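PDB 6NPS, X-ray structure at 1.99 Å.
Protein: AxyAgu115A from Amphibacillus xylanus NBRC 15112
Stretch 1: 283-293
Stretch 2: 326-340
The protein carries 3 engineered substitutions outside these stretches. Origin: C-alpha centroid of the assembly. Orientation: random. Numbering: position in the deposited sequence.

Stretch 1 (283-293) FWEDGLKRTGH
Stretch 2 326-340: DVIQTQNKLIKEHVN

Leu-288 and Leu-334 form the apolar centre of this contact. Both CA-to-CB bonds point toward the opposite stretch. Leu-288 CD1 lies 3.6 Å from Leu-334 CB and 3.9 Å from Ile-335 CG1. Both leucines have chi1 m and chi2 t (165° for Leu-288, 180° for Leu-334). Ile-335 has chi1 m and chi2 t, with its CA-to-CB bond sideways. All three residues are buried, and their branched aliphatic chains fill the space between the helices without needing polar partners.

The two helices run in broadly the same direction. The first stretch is helical from Phe-283 through Arg-290, and residues 326-338 form the second helix; both helices begin earlier in the chain. Their axes approach to 9.7 Å and cross at -35°. The register is set by four CA-CA distances: Trp-284 to Gln-331 7.5 Å, Glu-285 to Leu-334 6.1 Å, Lys-289 to His-338 6.0 Å, and Gly-292 to Val-339 5.5 Å. The backbones therefore draw closer toward the C-terminal ends. Regular i to i+4 hydrogen bonds hold each helix, such as Leu-288 N to Trp-284 O (2.9 Å) and His-338 N to Leu-334 O (3.0 Å).

Trp-284 extends the apolar centre toward the N-terminal side. Its chi1 is -71° (m) and its chi2 is -26°. Trp-284 CB packs 3.7 Å from Leu-334 CD1, while Trp-284 CH2 reaches Val-327 CG1 at 3.6 Å. Val-327 has chi1 t. The large indole spans the wider gap here. Gln-331 lies over one face of this ring, with Gln-331 NE2 3.6 Å from Trp-284 CH2. Its chi1 is m, its chi2 t and its chi3 -23°. Its amide is hydrogen-bonded elsewhere in the structure, so a polar group can be buried here.

At the other end, Val-339 is the first residue to leave helical phi/psi, at -123/-59. Its chi1 is t. Val-339 CG2 lies 4.1 Å from Leu-288 CB, and Val-339 CG1 lies 3.9 Å from Gly-292 O. Gly-292 has phi/psi -65/-18. An ideal CB on Gly-292 would clash with Leu-288 O at 2.3 Å and sit tightly against Val-339 CG2 at 3.1 Å. The clash would be with its own stretch, while the fit against Val-339 would merely be tight, so a residue without a side chain suits this place.

His-338 forms the polar edge, with chi1 -55° (m) and chi2 -57°. Lys-289 crosses one face of its ring in a CH-pi contact. Lys-289 CE is 3.7 Å from His-338 ND1 and 4.0 Å from the ring centroid. The lysine has chi1 m and chi2 to chi4 t. This extended chain puts methylenes against the imidazole and carries Lys-289 NZ to Glu-285 OE2, a 3.5 Å salt bridge within the first helix. Glu-285 has chi1 and chi2 t and chi3 -9°. Glu-285 CG lies 3.4 Å from His-338 NE2. Glu-285 OE2 is 3.5 Å from His-338 NE2, but the angle is poor and no hydrogen bond forms.

No hydrogen bond links the stretches. Packing joins them, burying 550 Å² in total.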

# COMPACT_ATOMS: atom_id res chain seq x y z
N PHE A 283 -13.08 27.33 -47.12
CA PHE A 283 -13.59 26.10 -46.54
C PHE A 283 -14.99 26.31 -45.95
O PHE A 283 -15.92 25.54 -46.26
CB PHE A 283 -12.59 25.60 -45.49
CG PHE A 283 -12.97 24.29 -44.84
CD1 PHE A 283 -13.04 23.11 -45.58
CD2 PHE A 283 -13.19 24.24 -43.47
CE1 PHE A 283 -13.39 21.89 -44.93
CE2 PHE A 283 -13.54 23.04 -42.82
CZ PHE A 283 -13.63 21.85 -43.56
N TRP A 284 -15.17 27.37 -45.15
CA TRP A 284 -16.47 27.68 -44.55
C TRP A 284 -17.49 28.08 -45.61
O TRP A 284 -18.67 27.71 -45.52
CB TRP A 284 -16.30 28.78 -43.50
CG TRP A 284 -15.57 28.31 -42.26
CD1 TRP A 284 -15.52 27.04 -41.78
CD2 TRP A 284 -14.82 29.11 -41.34
NE1 TRP A 284 -14.77 26.99 -40.62
CE2 TRP A 284 -14.34 28.26 -40.34
CE3 TRP A 284 -14.53 30.47 -41.26
CZ2 TRP A 284 -13.55 28.72 -39.28
CZ3 TRP A 284 -13.75 30.93 -40.19
CH2 TRP A 284 -13.27 30.05 -39.23
N GLU A 285 -17.05 28.83 -46.62
CA GLU A 285 -17.93 29.19 -47.74
C GLU A 285 -18.44 27.96 -48.49
O GLU A 285 -19.64 27.86 -48.79
CB GLU A 285 -17.17 30.11 -48.71
CG GLU A 285 -18.01 30.49 -49.90
CD GLU A 285 -17.19 31.16 -51.02
OE1 GLU A 285 -16.01 31.49 -50.80
OE2 GLU A 285 -17.75 31.34 -52.13
N ASP A 286 -17.55 27.03 -48.85
CA ASP A 286 -18.01 25.83 -49.55
C ASP A 286 -18.89 24.96 -48.66
O ASP A 286 -19.83 24.32 -49.15
CB ASP A 286 -16.81 25.06 -50.09
CG ASP A 286 -16.22 25.74 -51.36
OD1 ASP A 286 -16.73 26.83 -51.70
OD2 ASP A 286 -15.29 25.20 -52.02
N GLY A 287 -18.64 24.96 -47.35
CA GLY A 287 -19.54 24.25 -46.44
C GLY A 287 -20.94 24.86 -46.41
O GLY A 287 -21.95 24.14 -46.40
N LEU A 288 -21.02 26.18 -46.35
CA LEU A 288 -22.32 26.83 -46.31
C LEU A 288 -23.07 26.68 -47.63
O LEU A 288 -24.30 26.53 -47.64
CB LEU A 288 -22.15 28.32 -45.96
CG LEU A 288 -21.53 28.61 -44.59
CD1 LEU A 288 -21.08 30.06 -44.53
CD2 LEU A 288 -22.51 28.28 -43.43
N LYS A 289 -22.35 26.72 -48.75
CA LYS A 289 -22.98 26.46 -50.05
C LYS A 289 -23.49 25.03 -50.14
O LYS A 289 -24.49 24.77 -50.82
CB LYS A 289 -21.99 26.72 -51.18
CG LYS A 289 -21.74 28.18 -51.49
CD LYS A 289 -20.92 28.31 -52.79
CE LYS A 289 -20.63 29.77 -53.14
NZ LYS A 289 -19.91 29.92 -54.44
N ARG A 290 -22.83 24.07 -49.48
CA ARG A 290 -23.15 22.67 -49.71
C ARG A 290 -24.39 22.23 -48.93
O ARG A 290 -25.20 21.45 -49.45
CB ARG A 290 -21.95 21.79 -49.35
CG ARG A 290 -21.88 20.50 -50.14
CD ARG A 290 -20.88 19.54 -49.54
NE ARG A 290 -21.09 18.18 -50.02
CZ ARG A 290 -20.84 17.09 -49.30
NH1 ARG A 290 -20.36 17.22 -48.07
NH2 ARG A 290 -21.07 15.88 -49.80
N THR A 291 -24.57 22.66 -47.69
CA THR A 291 -25.74 22.23 -46.94
C THR A 291 -26.50 23.40 -46.31
O THR A 291 -27.37 23.17 -45.47
CB THR A 291 -25.36 21.18 -45.86
OG1 THR A 291 -24.55 21.79 -44.85
CG2 THR A 291 -24.62 20.01 -46.49
N GLY A 292 -26.23 24.63 -46.74
CA GLY A 292 -26.90 25.77 -46.13
C GLY A 292 -28.40 25.82 -46.37
O GLY A 292 -29.11 26.50 -45.62
N HIS A 293 -28.90 25.10 -47.36
CA HIS A 293 -30.33 25.18 -47.65
C HIS A 293 -31.16 24.13 -46.92
O HIS A 293 -32.39 24.13 -47.03
CB HIS A 293 -30.58 25.08 -49.15
CG HIS A 293 -30.09 23.80 -49.75
ND1 HIS A 293 -28.75 23.48 -49.85
CD2 HIS A 293 -30.77 22.76 -50.30
CE1 HIS A 293 -28.62 22.30 -50.43
NE2 HIS A 293 -29.83 21.85 -50.72
N ASP A 326 -12.73 38.17 -34.89
CA ASP A 326 -12.43 38.25 -36.31
C ASP A 326 -13.12 37.12 -37.05
O ASP A 326 -13.76 37.33 -38.09
CB ASP A 326 -10.91 38.21 -36.54
CG ASP A 326 -10.50 38.85 -37.88
OD1 ASP A 326 -9.28 38.94 -38.18
OD2 ASP A 326 -11.40 39.27 -38.64
N VAL A 327 -12.98 35.91 -36.55
CA VAL A 327 -13.66 34.76 -37.15
C VAL A 327 -15.16 35.04 -37.30
O VAL A 327 -15.70 35.00 -38.42
CB VAL A 327 -13.39 33.51 -36.31
CG1 VAL A 327 -14.28 32.38 -36.72
CG2 VAL A 327 -11.89 33.12 -36.41
N ILE A 328 -15.83 35.40 -36.20
CA ILE A 328 -17.28 35.55 -36.20
C ILE A 328 -17.72 36.60 -37.22
O ILE A 328 -18.69 36.41 -37.97
CB ILE A 328 -17.80 35.88 -34.78
CG1 ILE A 328 -17.75 34.62 -33.92
CG2 ILE A 328 -19.21 36.42 -34.88
CD1 ILE A 328 -17.90 34.81 -32.37
N GLN A 329 -17.02 37.73 -37.27
CA GLN A 329 -17.37 38.73 -38.27
C GLN A 329 -17.31 38.15 -39.68
O GLN A 329 -18.15 38.47 -40.53
CB GLN A 329 -16.43 39.93 -38.15
CG GLN A 329 -16.98 41.07 -37.31
CD GLN A 329 -16.56 42.41 -37.83
OE1 GLN A 329 -17.33 43.37 -37.83
NE2 GLN A 329 -15.31 42.50 -38.29
N THR A 330 -16.31 37.30 -39.95
CA THR A 330 -16.17 36.67 -41.26
C THR A 330 -17.30 35.68 -41.52
O THR A 330 -17.91 35.68 -42.60
CB THR A 330 -14.81 35.94 -41.36
OG1 THR A 330 -13.73 36.85 -41.10
CG2 THR A 330 -14.63 35.33 -42.73
N GLN A 331 -17.59 34.82 -40.54
CA GLN A 331 -18.61 33.80 -40.71
C GLN A 331 -19.97 34.43 -41.00
O GLN A 331 -20.67 34.01 -41.93
CB GLN A 331 -18.64 32.90 -39.48
CG GLN A 331 -17.44 31.95 -39.38
CD GLN A 331 -17.28 31.37 -38.00
OE1 GLN A 331 -17.76 31.96 -37.04
NE2 GLN A 331 -16.60 30.24 -37.89
N ASN A 332 -20.33 35.49 -40.26
CA ASN A 332 -21.61 36.14 -40.52
C ASN A 332 -21.70 36.67 -41.94
O ASN A 332 -22.78 36.63 -42.56
CB ASN A 332 -21.83 37.28 -39.53
CG ASN A 332 -22.41 36.77 -38.22
OD1 ASN A 332 -22.90 35.63 -38.12
ND2 ASN A 332 -22.33 37.61 -37.19
N LYS A 333 -20.58 37.19 -42.45
CA LYS A 333 -20.53 37.73 -43.82
C LYS A 333 -20.78 36.62 -44.84
O LYS A 333 -21.55 36.79 -45.78
CB LYS A 333 -19.18 38.39 -44.08
CG LYS A 333 -19.25 39.61 -44.99
CD LYS A 333 -18.01 39.72 -45.86
CE LYS A 333 -18.31 40.46 -47.15
NZ LYS A 333 -17.21 40.31 -48.15
N LEU A 334 -20.13 35.48 -44.63
CA LEU A 334 -20.36 34.29 -45.44
C LEU A 334 -21.82 33.84 -45.37
O LEU A 334 -22.46 33.55 -46.39
CB LEU A 334 -19.42 33.19 -44.99
CG LEU A 334 -17.95 33.39 -45.36
CD1 LEU A 334 -17.23 32.16 -44.81
CD2 LEU A 334 -17.78 33.56 -46.87
N ILE A 335 -22.40 33.83 -44.17
CA ILE A 335 -23.77 33.35 -44.03
C ILE A 335 -24.74 34.26 -44.78
O ILE A 335 -25.59 33.78 -45.54
CB ILE A 335 -24.11 33.18 -42.54
CG1 ILE A 335 -23.32 32.00 -41.97
CG2 ILE A 335 -25.62 33.00 -42.34
CD1 ILE A 335 -23.25 31.98 -40.43
N LYS A 336 -24.52 35.55 -44.66
CA LYS A 336 -25.36 36.51 -45.36
C LYS A 336 -25.25 36.32 -46.88
O LYS A 336 -26.23 36.51 -47.60
CB LYS A 336 -24.98 37.94 -44.98
CG LYS A 336 -26.09 38.72 -44.30
CD LYS A 336 -25.54 39.88 -43.50
CE LYS A 336 -26.37 41.14 -43.70
NZ LYS A 336 -26.00 41.85 -44.96
N GLU A 337 -24.06 35.96 -47.37
CA GLU A 337 -23.85 35.89 -48.83
C GLU A 337 -24.36 34.59 -49.44
O GLU A 337 -24.82 34.59 -50.59
CB GLU A 337 -22.37 36.06 -49.16
CG GLU A 337 -21.83 37.45 -48.90
CD GLU A 337 -20.30 37.53 -48.92
OE1 GLU A 337 -19.63 36.47 -48.86
OE2 GLU A 337 -19.77 38.66 -48.96
N HIS A 338 -24.32 33.48 -48.70
CA HIS A 338 -24.54 32.17 -49.27
C HIS A 338 -25.66 31.37 -48.62
O HIS A 338 -25.90 30.24 -49.05
CB HIS A 338 -23.25 31.35 -49.20
CG HIS A 338 -22.09 32.04 -49.84
ND1 HIS A 338 -22.12 32.45 -51.16
CD2 HIS A 338 -20.90 32.44 -49.35
CE1 HIS A 338 -20.99 33.06 -51.46
NE2 HIS A 338 -20.22 33.06 -50.38
N VAL A 339 -26.33 31.90 -47.60
CA VAL A 339 -27.41 31.18 -46.93
C VAL A 339 -28.68 32.03 -46.99
O VAL A 339 -29.69 31.59 -47.55
CB VAL A 339 -27.06 30.84 -45.48
CG1 VAL A 339 -28.30 30.19 -44.77
CG2 VAL A 339 -25.88 29.86 -45.42
N ASN A 340 -28.61 33.25 -46.45
CA ASN A 340 -29.79 34.12 -46.40
C ASN A 340 -29.35 35.54 -46.09
O ASN A 340 -28.70 35.76 -45.05
CB ASN A 340 -30.77 33.62 -45.34
CG ASN A 340 -32.07 34.41 -45.29
OD1 ASN A 340 -32.15 35.59 -45.62
ND2 ASN A 340 -33.11 33.74 -44.80